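PDB 3V0D: voltage-sensor containing phosphatase from Ciona intestinalis, which probably dephosphorylates phosphoinositide lipids under the control of a transmembrane voltage sensor, through a PTEN-like phosphatase domain joined to a C2 domain. Local coordinates for residues A36-S41 with F48-G53; P98-L103 with A267-V272; D109-M114 with L141-K146; C237-A240 with N244-L247. The protein carries 1 engineered substitution. All blocks are in the same frame, centred on the assembly; numbering follows the deposited sequence.

Contact 1. Residues A36-S41 with F48-G53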
loop_
_atom_site.group_PDB
_atom_site.type_symbol
_atom_site.label_atom_id
_atom_site.label_comp_id
_atom_site.label_asym_id
_atom_site.label_seq_id
_atom_site.Cartn_x
_atom_site.Cartn_y
_atom_site.Cartn_z
ATOM N N ALA A 36 0.319 11.031 -13.104
ATOM C CA ALA A 36 1.167 10.351 -12.138
ATOM C C ALA A 36 2.596 10.793 -12.395
ATOM O O ALA A 36 3.032 10.849 -13.546
ATOM C CB ALA A 36 1.049 8.859 -12.301
ATOM N N MET A 37 3.359 11.097 -11.344
ATOM C CA MET A 37 4.731 11.582 -11.540
ATOM C C MET A 37 5.589 11.225 -10.332
ATOM O O MET A 37 5.077 10.797 -9.284
ATOM C CB MET A 37 4.731 13.091 -11.837
ATOM C CG MET A 37 4.225 13.907 -10.661
ATOM S SD MET A 37 4.064 15.644 -11.131
ATOM C CE MET A 37 3.613 16.352 -9.535
ATOM N N SER A 38 6.896 11.405 -10.484
ATOM C CA SER A 38 7.840 11.189 -9.394
ATOM C C SER A 38 7.980 12.449 -8.527
ATOM O O SER A 38 7.297 13.464 -8.752
ATOM C CB SER A 38 9.182 10.723 -9.957
ATOM O OG SER A 38 9.651 11.645 -10.893
ATOM N N PHE A 39 8.843 12.370 -7.519
ATOM C CA PHE A 39 8.933 13.435 -6.540
ATOM C C PHE A 39 9.521 14.731 -7.140
ATOM O O PHE A 39 10.539 14.680 -7.847
ATOM C CB PHE A 39 9.833 12.981 -5.401
ATOM C CG PHE A 39 9.708 13.832 -4.167
ATOM C CD1 PHE A 39 8.711 13.552 -3.238
ATOM C CD2 PHE A 39 10.563 14.897 -3.911
ATOM C CE1 PHE A 39 8.552 14.302 -2.094
ATOM C CE2 PHE A 39 10.414 15.667 -2.739
ATOM C CZ PHE A 39 9.397 15.358 -1.840
ATOM N N PRO A 40 8.905 15.901 -6.872
ATOM C CA PRO A 40 9.484 17.177 -7.344
ATOM C C PRO A 40 10.653 17.527 -6.428
ATOM O O PRO A 40 10.458 17.932 -5.270
ATOM C CB PRO A 40 8.325 18.182 -7.215
ATOM C CG PRO A 40 7.287 17.561 -6.422
ATOM C CD PRO A 40 7.621 16.114 -6.175
ATOM N N SER A 41 11.862 17.376 -6.959
ATOM C CA SER A 41 13.063 17.333 -6.146
ATOM C C SER A 41 13.752 18.685 -6.003
ATOM O O SER A 41 13.609 19.570 -6.845
ATOM C CB SER A 41 14.006 16.302 -6.750
ATOM O OG SER A 41 13.346 15.051 -6.824
ATOM N N PHE A 48 18.226 11.849 -12.890
ATOM C CA PHE A 48 17.241 10.909 -12.367
ATOM C C PHE A 48 16.320 11.556 -11.357
ATOM O O PHE A 48 15.896 10.913 -10.379
ATOM C CB PHE A 48 17.898 9.620 -11.856
ATOM C CG PHE A 48 18.871 9.027 -12.836
ATOM C CD1 PHE A 48 18.505 8.826 -14.175
ATOM C CD2 PHE A 48 20.158 8.691 -12.441
ATOM C CE1 PHE A 48 19.418 8.288 -15.096
ATOM C CE2 PHE A 48 21.063 8.156 -13.354
ATOM C CZ PHE A 48 20.697 7.959 -14.681
ATOM N N ARG A 49 15.995 12.828 -11.602
ATOM C CA ARG A 49 14.971 13.494 -10.810
ATOM C C ARG A 49 14.313 14.640 -11.561
ATOM O O ARG A 49 14.913 15.232 -12.471
ATOM C CB ARG A 49 15.554 13.966 -9.487
ATOM C CG ARG A 49 16.730 14.884 -9.654
ATOM C CD ARG A 49 17.732 14.798 -8.482
ATOM N NE ARG A 49 17.472 15.839 -7.481
ATOM C CZ ARG A 49 17.722 15.731 -6.177
ATOM N NH1 ARG A 49 18.250 14.617 -5.682
ATOM N NH2 ARG A 49 17.436 16.743 -5.361
ATOM N N ASN A 50 13.079 14.940 -11.168
ATOM C CA ASN A 50 12.333 16.059 -11.694
ATOM C C ASN A 50 12.607 17.279 -10.832
ATOM O O ASN A 50 12.204 17.316 -9.696
ATOM C CB ASN A 50 10.829 15.795 -11.552
ATOM C CG ASN A 50 10.272 14.777 -12.538
ATOM O OD1 ASN A 50 10.988 14.231 -13.388
ATOM N ND2 ASN A 50 8.969 14.498 -12.402
ATOM N N PRO A 51 13.314 18.287 -11.352
ATOM C CA PRO A 51 13.571 19.479 -10.532
ATOM C C PRO A 51 12.268 20.202 -10.234
ATOM O O PRO A 51 11.452 20.415 -11.141
ATOM C CB PRO A 51 14.476 20.328 -11.428
ATOM C CG PRO A 51 15.048 19.377 -12.447
ATOM C CD PRO A 51 13.935 18.380 -12.682
ATOM N N ILE A 52 12.072 20.580 -8.973
ATOM C CA ILE A 52 10.812 21.216 -8.562
ATOM C C ILE A 52 10.496 22.490 -9.361
ATOM O O ILE A 52 9.333 22.744 -9.664
ATOM C CB ILE A 52 10.773 21.484 -7.043
ATOM C CG1 ILE A 52 9.387 21.965 -6.610
ATOM C CG2 ILE A 52 11.876 22.469 -6.617
ATOM C CD1 ILE A 52 9.130 21.774 -5.120
ATOM N N GLY A 53 11.524 23.263 -9.721
ATOM C CA GLY A 53 11.320 24.439 -10.557
ATOM C C GLY A 53 10.701 24.091 -11.902
ATOM O O GLY A 53 9.828 24.815 -12.396
HETATM O O HOH W 1 7.344 15.701 -10.304
HETATM O O HOH W 2 11.643 12.992 -9.641
#

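Contact 2. Residues P98-L103 with A267-V272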
loop_
_atom_site.group_PDB
_atom_site.type_symbol
_atom_site.label_atom_id
_atom_site.label_comp_id
_atom_site.label_asym_id
_atom_site.label_seq_id
_atom_site.Cartn_x
_atom_site.Cartn_y
_atom_site.Cartn_z
ATOM N N PRO A 98 -2.228 4.077 2.691
ATOM C CA PRO A 98 -2.925 5.072 3.512
ATOM C C PRO A 98 -3.910 4.357 4.448
ATOM O O PRO A 98 -4.388 3.261 4.150
ATOM C CB PRO A 98 -3.716 5.864 2.462
ATOM C CG PRO A 98 -4.052 4.846 1.412
ATOM C CD PRO A 98 -2.793 3.983 1.325
ATOM N N THR A 99 -4.271 5.031 5.531
ATOM C CA THR A 99 -5.428 4.562 6.278
ATOM C C THR A 99 -6.673 4.700 5.390
ATOM O O THR A 99 -6.709 5.544 4.479
ATOM C CB THR A 99 -5.631 5.327 7.587
ATOM O OG1 THR A 99 -5.926 6.697 7.275
ATOM C CG2 THR A 99 -4.436 5.192 8.513
ATOM N N LEU A 100 -7.712 3.915 5.676
ATOM C CA LEU A 100 -8.953 4.086 4.916
ATOM C C LEU A 100 -9.549 5.451 5.151
ATOM O O LEU A 100 -10.057 6.061 4.203
ATOM C CB LEU A 100 -9.963 2.958 5.151
ATOM C CG LEU A 100 -9.576 1.589 4.581
ATOM C CD1 LEU A 100 -10.692 0.597 4.877
ATOM C CD2 LEU A 100 -9.292 1.634 3.084
ATOM N N VAL A 101 -9.461 5.970 6.380
ATOM C CA VAL A 101 -9.915 7.338 6.622
ATOM C C VAL A 101 -9.188 8.303 5.694
ATOM O O VAL A 101 -9.806 9.178 5.066
ATOM C CB VAL A 101 -9.738 7.708 8.094
ATOM C CG1 VAL A 101 -9.841 9.214 8.308
ATOM C CG2 VAL A 101 -10.755 6.974 8.938
ATOM N N ASP A 102 -7.860 8.201 5.612
ATOM C CA ASP A 102 -7.112 9.106 4.753
ATOM C C ASP A 102 -7.408 8.908 3.279
ATOM O O ASP A 102 -7.444 9.870 2.511
ATOM C CB ASP A 102 -5.612 8.979 4.971
ATOM C CG ASP A 102 -5.133 9.608 6.278
ATOM O OD1 ASP A 102 -5.946 10.161 7.014
ATOM O OD2 ASP A 102 -3.925 9.540 6.558
ATOM N N LEU A 103 -7.614 7.660 2.856
ATOM C CA LEU A 103 -7.971 7.402 1.472
ATOM C C LEU A 103 -9.315 8.055 1.125
ATOM O O LEU A 103 -9.431 8.706 0.069
ATOM C CB LEU A 103 -8.005 5.900 1.216
ATOM C CG LEU A 103 -8.302 5.461 -0.229
ATOM C CD1 LEU A 103 -7.327 6.056 -1.227
ATOM C CD2 LEU A 103 -8.317 3.938 -0.309
ATOM N N ALA A 267 -8.462 -1.555 16.253
ATOM C CA ALA A 267 -9.516 -1.015 15.404
ATOM C C ALA A 267 -8.843 -0.251 14.273
ATOM O O ALA A 267 -7.796 0.372 14.465
ATOM C CB ALA A 267 -10.424 -0.090 16.215
ATOM N N GLY A 268 -9.421 -0.341 13.092
ATOM C CA GLY A 268 -8.919 0.416 11.955
ATOM C C GLY A 268 -7.851 -0.331 11.176
ATOM O O GLY A 268 -7.910 -1.549 11.013
ATOM N N ASP A 269 -6.885 0.410 10.660
ATOM C CA ASP A 269 -5.864 -0.170 9.777
ATOM C C ASP A 269 -4.723 -0.696 10.635
ATOM O O ASP A 269 -4.135 0.042 11.435
ATOM C CB ASP A 269 -5.429 0.877 8.777
ATOM C CG ASP A 269 -6.573 1.283 7.881
ATOM O OD1 ASP A 269 -7.073 2.405 8.044
ATOM O OD2 ASP A 269 -7.037 0.406 7.123
ATOM N N ILE A 270 -4.441 -1.982 10.490
ATOM C CA ILE A 270 -3.460 -2.679 11.302
ATOM C C ILE A 270 -2.370 -3.191 10.380
ATOM O O ILE A 270 -2.662 -3.771 9.323
ATOM C CB ILE A 270 -4.134 -3.846 12.066
ATOM C CG1 ILE A 270 -5.319 -3.346 12.927
ATOM C CG2 ILE A 270 -3.131 -4.628 12.909
ATOM C CD1 ILE A 270 -4.951 -2.335 13.983
ATOM N N LYS A 271 -1.126 -2.992 10.785
ATOM C CA LYS A 271 0.035 -3.486 10.059
ATOM C C LYS A 271 0.691 -4.562 10.908
ATOM O O LYS A 271 0.909 -4.368 12.111
ATOM C CB LYS A 271 0.998 -2.328 9.846
ATOM C CG LYS A 271 2.234 -2.655 9.059
ATOM C CD LYS A 271 3.202 -1.453 9.041
ATOM C CE LYS A 271 4.380 -1.686 8.164
ATOM N NZ LYS A 271 5.249 -0.518 8.179
ATOM N N VAL A 272 1.015 -5.688 10.291
ATOM C CA VAL A 272 1.605 -6.818 10.997
ATOM C C VAL A 272 2.912 -7.133 10.299
ATOM O O VAL A 272 2.935 -7.380 9.082
ATOM C CB VAL A 272 0.666 -8.035 10.970
ATOM C CG1 VAL A 272 1.244 -9.157 11.794
ATOM C CG2 VAL A 272 -0.724 -7.645 11.491
HETATM O O HOH W 3 -9.134 4.049 8.667
#

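Contact 3. Residues D109-M114 with L141-K146. With PO4 (phosphate ion), chain D.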
loop_
_atom_site.group_PDB
_atom_site.type_symbol
_atom_site.label_atom_id
_atom_site.label_comp_id
_atom_site.label_asym_id
_atom_site.label_seq_id
_atom_site.Cartn_x
_atom_site.Cartn_y
_atom_site.Cartn_z
ATOM N N ASP A 109 -11.590 15.121 -1.342
ATOM C CA ASP A 109 -10.886 16.319 -1.764
ATOM C C ASP A 109 -10.768 16.396 -3.289
ATOM O O ASP A 109 -11.054 17.433 -3.910
ATOM C CB ASP A 109 -9.523 16.395 -1.085
ATOM C CG ASP A 109 -8.722 17.613 -1.524
ATOM O OD1 ASP A 109 -8.036 17.547 -2.552
ATOM O OD2 ASP A 109 -8.849 18.676 -0.864
ATOM N N ALA A 110 -10.384 15.274 -3.897
ATOM C CA ALA A 110 -10.263 15.211 -5.341
ATOM C C ALA A 110 -11.634 15.388 -6.015
ATOM O O ALA A 110 -11.743 16.084 -7.030
ATOM C CB ALA A 110 -9.586 13.905 -5.773
ATOM N N LYS A 111 -12.676 14.757 -5.449
ATOM C CA LYS A 111 -14.017 14.893 -6.027
ATOM C C LYS A 111 -14.461 16.353 -6.057
ATOM O O LYS A 111 -14.966 16.828 -7.091
ATOM C CB LYS A 111 -15.036 13.997 -5.320
ATOM C CG LYS A 111 -16.187 13.592 -6.241
ATOM C CD LYS A 111 -17.059 12.458 -5.700
ATOM C CE LYS A 111 -18.042 11.872 -6.783
ATOM N NZ LYS A 111 -17.450 11.235 -8.049
ATOM N N VAL A 112 -14.302 17.054 -4.937
ATOM C CA VAL A 112 -14.719 18.460 -4.833
ATOM C C VAL A 112 -13.952 19.298 -5.861
ATOM O O VAL A 112 -14.519 20.130 -6.566
ATOM C CB VAL A 112 -14.548 18.979 -3.394
ATOM C CG1 VAL A 112 -14.713 20.497 -3.305
ATOM C CG2 VAL A 112 -15.563 18.313 -2.462
ATOM N N TRP A 113 -12.649 19.077 -5.940
ATOM C CA TRP A 113 -11.814 19.811 -6.874
ATOM C C TRP A 113 -12.206 19.541 -8.318
ATOM O O TRP A 113 -12.332 20.469 -9.120
ATOM C CB TRP A 113 -10.359 19.456 -6.610
ATOM C CG TRP A 113 -9.433 19.927 -7.680
ATOM C CD1 TRP A 113 -8.758 19.146 -8.559
ATOM C CD2 TRP A 113 -9.062 21.273 -7.969
ATOM N NE1 TRP A 113 -8.010 19.907 -9.387
ATOM C CE2 TRP A 113 -8.187 21.227 -9.067
ATOM C CE3 TRP A 113 -9.419 22.518 -7.425
ATOM C CZ2 TRP A 113 -7.617 22.372 -9.621
ATOM C CZ3 TRP A 113 -8.853 23.664 -7.986
ATOM C CH2 TRP A 113 -7.961 23.573 -9.072
ATOM N N MET A 114 -12.403 18.272 -8.664
ATOM C CA MET A 114 -12.653 17.916 -10.041
ATOM C C MET A 114 -14.068 18.309 -10.482
ATOM O O MET A 114 -14.280 18.708 -11.623
ATOM C CB MET A 114 -12.348 16.433 -10.278
ATOM C CG MET A 114 -10.845 16.115 -10.091
ATOM S SD MET A 114 -9.845 16.834 -11.378
ATOM C CE MET A 114 -9.682 15.414 -12.385
ATOM N N LEU A 141 -9.752 6.426 -10.224
ATOM C CA LEU A 141 -10.364 5.964 -11.457
ATOM C C LEU A 141 -11.624 5.161 -11.209
ATOM O O LEU A 141 -12.566 5.236 -12.000
ATOM C CB LEU A 141 -9.359 5.177 -12.289
ATOM C CG LEU A 141 -8.195 5.996 -12.809
ATOM C CD1 LEU A 141 -7.130 5.078 -13.408
ATOM C CD2 LEU A 141 -8.666 7.107 -13.789
ATOM N N LEU A 142 -11.658 4.405 -10.108
ATOM C CA LEU A 142 -12.873 3.728 -9.677
ATOM C C LEU A 142 -13.938 4.749 -9.286
ATOM O O LEU A 142 -15.107 4.639 -9.672
ATOM C CB LEU A 142 -12.606 2.822 -8.476
ATOM C CG LEU A 142 -11.846 1.541 -8.735
ATOM C CD1 LEU A 142 -11.493 0.862 -7.415
ATOM C CD2 LEU A 142 -12.638 0.610 -9.657
ATOM N N GLU A 143 -13.557 5.735 -8.474
ATOM C CA GLU A 143 -14.522 6.775 -8.059
ATOM C C GLU A 143 -15.116 7.488 -9.274
ATOM O O GLU A 143 -16.316 7.776 -9.307
ATOM C CB GLU A 143 -13.839 7.795 -7.152
ATOM C CG GLU A 143 -14.801 8.929 -6.762
ATOM C CD GLU A 143 -16.058 8.462 -6.043
ATOM O OE1 GLU A 143 -17.074 9.208 -6.062
ATOM O OE2 GLU A 143 -16.041 7.357 -5.473
ATOM N N ASP A 144 -14.278 7.773 -10.261
ATOM C CA ASP A 144 -14.686 8.523 -11.426
ATOM C C ASP A 144 -15.438 7.665 -12.427
ATOM O O ASP A 144 -15.924 8.179 -13.417
ATOM C CB ASP A 144 -13.439 9.135 -12.077
ATOM C CG ASP A 144 -13.740 10.368 -12.913
ATOM O OD1 ASP A 144 -13.028 10.544 -13.922
ATOM O OD2 ASP A 144 -14.663 11.150 -12.559
ATOM N N GLY A 145 -15.533 6.361 -12.197
ATOM C CA GLY A 145 -16.376 5.478 -12.995
ATOM C C GLY A 145 -15.756 4.924 -14.256
ATOM O O GLY A 145 -16.434 4.246 -14.994
ATOM N N LYS A 146 -14.474 5.196 -14.490
ATOM C CA LYS A 146 -13.799 4.681 -15.681
ATOM C C LYS A 146 -13.682 3.161 -15.663
ATOM O O LYS A 146 -13.676 2.515 -16.727
ATOM C CB LYS A 146 -12.436 5.360 -15.854
ATOM C CG LYS A 146 -12.651 6.781 -16.455
ATOM C CD LYS A 146 -11.470 7.696 -16.474
ATOM C CE LYS A 146 -11.812 8.977 -17.240
ATOM N NZ LYS A 146 -13.015 9.705 -16.757
HETATM P P PO4 D . -12.279 13.130 -18.435
HETATM O O1 PO4 D . -12.983 13.752 -17.253
HETATM O O2 PO4 D . -12.540 14.053 -19.610
HETATM O O3 PO4 D . -10.801 13.099 -18.100
HETATM O O4 PO4 D . -12.818 11.761 -18.694
HETATM O O HOH W 4 -16.007 11.877 -10.073
#

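Contact 4. Residues C237-A240 with N244-L247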
loop_
_atom_site.group_PDB
_atom_site.type_symbol
_atom_site.label_atom_id
_atom_site.label_comp_id
_atom_site.label_asym_id
_atom_site.label_seq_id
_atom_site.Cartn_x
_atom_site.Cartn_y
_atom_site.Cartn_z
ATOM N N CYS A 237 5.427 -10.129 19.733
ATOM C CA CYS A 237 5.464 -11.542 20.113
ATOM C C CYS A 237 6.767 -12.146 19.613
ATOM O O CYS A 237 7.116 -11.970 18.454
ATOM C CB CYS A 237 4.327 -12.314 19.450
ATOM S SG CYS A 237 2.663 -11.674 19.834
ATOM N N LYS A 238 7.470 -12.869 20.477
ATOM C CA LYS A 238 8.721 -13.538 20.085
ATOM C C LYS A 238 8.480 -15.024 20.285
ATOM O O LYS A 238 8.257 -15.488 21.402
ATOM C CB LYS A 238 9.928 -13.029 20.888
ATOM C CG LYS A 238 10.040 -11.511 20.900
ATOM C CD LYS A 238 11.251 -11.043 21.667
ATOM C CE LYS A 238 11.290 -9.537 21.724
ATOM N NZ LYS A 238 12.527 -9.017 22.345
ATOM N N PHE A 239 8.467 -15.757 19.178
ATOM C CA PHE A 239 7.870 -17.096 19.186
ATOM C C PHE A 239 8.651 -18.119 20.008
ATOM O O PHE A 239 8.053 -18.840 20.805
ATOM C CB PHE A 239 7.719 -17.608 17.747
ATOM C CG PHE A 239 6.702 -16.873 16.885
ATOM C CD1 PHE A 239 5.968 -15.757 17.328
ATOM C CD2 PHE A 239 6.496 -17.336 15.583
ATOM C CE1 PHE A 239 5.051 -15.134 16.477
ATOM C CE2 PHE A 239 5.615 -16.710 14.734
ATOM C CZ PHE A 239 4.885 -15.611 15.179
ATOM N N ALA A 240 9.963 -18.216 19.804
ATOM C CA ALA A 240 10.734 -19.272 20.489
ATOM C C ALA A 240 10.625 -19.138 22.000
ATOM O O ALA A 240 10.544 -20.134 22.730
ATOM C CB ALA A 240 12.193 -19.231 20.065
ATOM N N ASN A 244 4.816 -12.928 25.027
ATOM C CA ASN A 244 3.432 -12.661 24.608
ATOM C C ASN A 244 2.872 -13.706 23.646
ATOM O O ASN A 244 2.001 -13.384 22.830
ATOM C CB ASN A 244 3.260 -11.263 23.993
ATOM C CG ASN A 244 3.415 -10.157 24.982
ATOM O OD1 ASN A 244 2.931 -10.240 26.128
ATOM N ND2 ASN A 244 4.060 -9.078 24.546
ATOM N N CYS A 245 3.286 -14.974 23.765
ATOM C CA CYS A 245 2.774 -15.973 22.832
ATOM C C CYS A 245 3.139 -17.372 23.305
ATOM O O CYS A 245 3.850 -17.547 24.288
ATOM C CB CYS A 245 3.314 -15.730 21.397
ATOM S SG CYS A 245 5.079 -15.989 21.251
ATOM N N ALA A 246 2.639 -18.361 22.574
ATOM C CA ALA A 246 2.996 -19.765 22.783
ATOM C C ALA A 246 3.027 -20.465 21.435
ATOM O O ALA A 246 2.004 -20.582 20.760
ATOM C CB ALA A 246 2.020 -20.446 23.722
ATOM N N LEU A 247 4.203 -20.932 21.039
ATOM C CA LEU A 247 4.422 -21.535 19.734
ATOM C C LEU A 247 4.257 -23.039 19.734
ATOM O O LEU A 247 4.760 -23.715 20.631
ATOM C CB LEU A 247 5.867 -21.230 19.331
ATOM C CG LEU A 247 6.415 -21.865 18.048
ATOM C CD1 LEU A 247 5.693 -21.329 16.845
ATOM C CD2 LEU A 247 7.919 -21.639 17.925
HETATM O O HOH W 5 6.542 -20.369 22.716
#

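Contact 1. Residues A36-S41 with F48-G53
S41 grips 48-53 through both of its backbone polar atoms. Its N donates to N50 O at 2.8 Å, the bond nearly straight at 173° and running almost in line with the carbonyl. Its O in turn accepts from I52 N at 2.8 Å, this time in the plane of the carbonyl and slightly more bent (155°). Two waters extend the polar network. One accepts from N50 ND2 and donates to S38 O; the other meets S38 OG, donates to F39 O and accepts from N50 N. The remaining end of the N50 amide, OD1, is taken by D26 N, which together with the first water limits the amide's rotation. This alternating use of N and O by S41, facing N50 and I52 on either side of P51, is the pattern of a parallel bridge. It ties the end of strand 34-41, in the mixed sheet of the phosphatase domain, to the short strand 50-51, immediately ahead of helix 52-62, whose N-cap position is held by P51. Around these bonds the side chains pack. S41 CB lies over one face of the R49 guanidinium, 3.6 Å from NE, while R49 NH2 is bonded to S42 O. In one of its two conformers S41 turns OG beside its own backbone N (chi1 -57°), where it bonds F39 O. Beyond it P40 CB rests on I52 CG1 at 4.0 Å, and Y78 touches both residues.

Contact 2. Residues P98-L103 with A267-V272
D269 turns its CG away from its own carbonyl carbon and beside its backbone N (chi1 -64°), which carries the carboxylate across to the start of helix 100-115; on the other side T99 places OG1 between its N and carbonyl carbon (chi1 64°), pointing back at the helix's first turn. The result is an N-cap reinforced from a second domain. T99 OG1 accepts from D102 N at 3.0 Å, a classical capping bond, while D269 OD1 accepts from L100 N at 2.9 Å with an N-H...O angle of 158°. A third first-turn amide, that of V101, is served by a water that accepts from V101 N and donates to D269 OD1. The amides of residues 100-102 thus all find acceptors, and an anionic carboxylate at this end would be expected to suit the helix dipole.

The capped helix belongs to the phosphatase domain and D269 opens strand 269-276 of the C2 domain, so the contact bridges the two, as in PTEN, where the phosphatase and C2 domains pack against each other through an extensive interface. The other carboxylate oxygen, OD2, is bonded by Y181 OH of helix 176-191 and by N295 ND2 of the adjoining strand 290-295; with both oxygens engaged, the group's rotation is restrained. L100 crosses the D269 side chain at about a right angle, its CG 3.8 Å from OD2, and packs onto Y181, Y184 and I188. The L100 amide approaches OD1 from above the carboxylate plane, and T99 CB stands 3.3 Å from the same oxygen.

Contact 3. Residues D109-M114 with L141-K146
The direct ionic link is a salt bridge between K111 NZ and E143 OE1, 2.9 Å apart in the conformer described, one of two for K111. The hydrogen bond within it is weak. In this copy the two side chains cross at about a right angle: K111 leaves its helix with CG anti to the backbone N (chi1 -152°) and stays extended until a bend at chi4 (61°), whereas E143 bends earlier, at chi2. E143 OE1 alone of the two carboxylate oxygens meets K111; OE2 has a long, weak ion pair with K189 NZ.

Water supplies a second link, again for this conformer of K111. It accepts from K111 NZ at 2.6 Å and donates to D144 OD2 at 2.9 Å, spanning a gap of 5.3 Å between K111 NZ and D144 OD2. The other oxygen, D144 OD1, forms a salt bridge with K146 NZ at 3.0 Å, the amine standing above the carboxylate plane. K146 NZ also bonds O4 of a phosphate ion, probably from the crystallisation liquor, and H33 ND1 binds the same ion. With K111 so placed, charges alternate along the surface from E143 through K111, D144 and K146 to the phosphate.

Among the backbone bonds, G145 N to L142 O and the weak K146 N to L141 O accompany the positive phi of G145 (86°), a Schellman motif that closes helix 131-143.

In the phosphatase domain the contact joins two helices at a distance, K111 CA and D144 CA being 8.4 Å apart. A110 and W113 of helix 100-115 lie on strand 67-73, while L142 and E143 pack against helix 176-191.

Contact 4. Residues C237-A240 with N244-L247
The F239 ring is approached obliquely by two side chains of 244-247, neither lying squarely on a face nor at an edge. C245 SG is 5.3 Å from the ring centroid and 67° off the ring normal, a Cys sulfur-aromatic contact whose nearest ring atom is CD1, at 4.0 Å from SG. L247 CD1 is the second oblique neighbour, but the closest apolar touch of that leucine is CD2 to F239 CB, also 4.0 Å. Strands 255-260 and 223-229 add C258, L223 and M225 around the phenylalanine.

C245 reaches this position because SG stands between its own N and carbonyl carbon (chi1 67°), turned onto the backbone of 238-239. There it comes within 3.2 Å of K238 O and 3.6 Å of F239 CA. Behind it the CB atoms of C237 and C245 meet at 4.1 Å, but the cysteines are not joined as a disulfide: C237 SG is directed elsewhere, near N244 O.

In the C2 domain, a beta sandwich, this is the turn by which the chain passes from one sheet to the other. Strand 232-238 borders the four-stranded sheet and strand 245-250 the five-stranded one, so their facing residues fill the space between the layers instead of forming a ladder. No clear direct hydrogen bond crosses between the segments; a water instead donates to F239 O and accepts from L247 N, each at 2.9 Å. Just ahead of strand 245-250 the N244 amide is held at both its polar atoms, OD1 by N262 ND2 and ND2 by L236 O.

Contacts 1 and 3 belong to the phosphatase domain and contact 4 to the C2 domain, while contact 2 spans the two. Contact 1 is buried and relies on direct backbone bonds and ordered water; contact 3, at the surface, relies on long charged side chains and bridging solvent. Contacts 2 and 3 share helix 100-115, with the first at its N-terminal start and the second further along, their centres about 21 Å apart. Contacts 2 and 4 are both partly buried and reach the same four-stranded sheet, yet a carboxylate carries the former and sulfur and apolar groups the latter. Contacts 3 and 4 lie about 45 Å apart between centres, on opposite sides of the chain's centre.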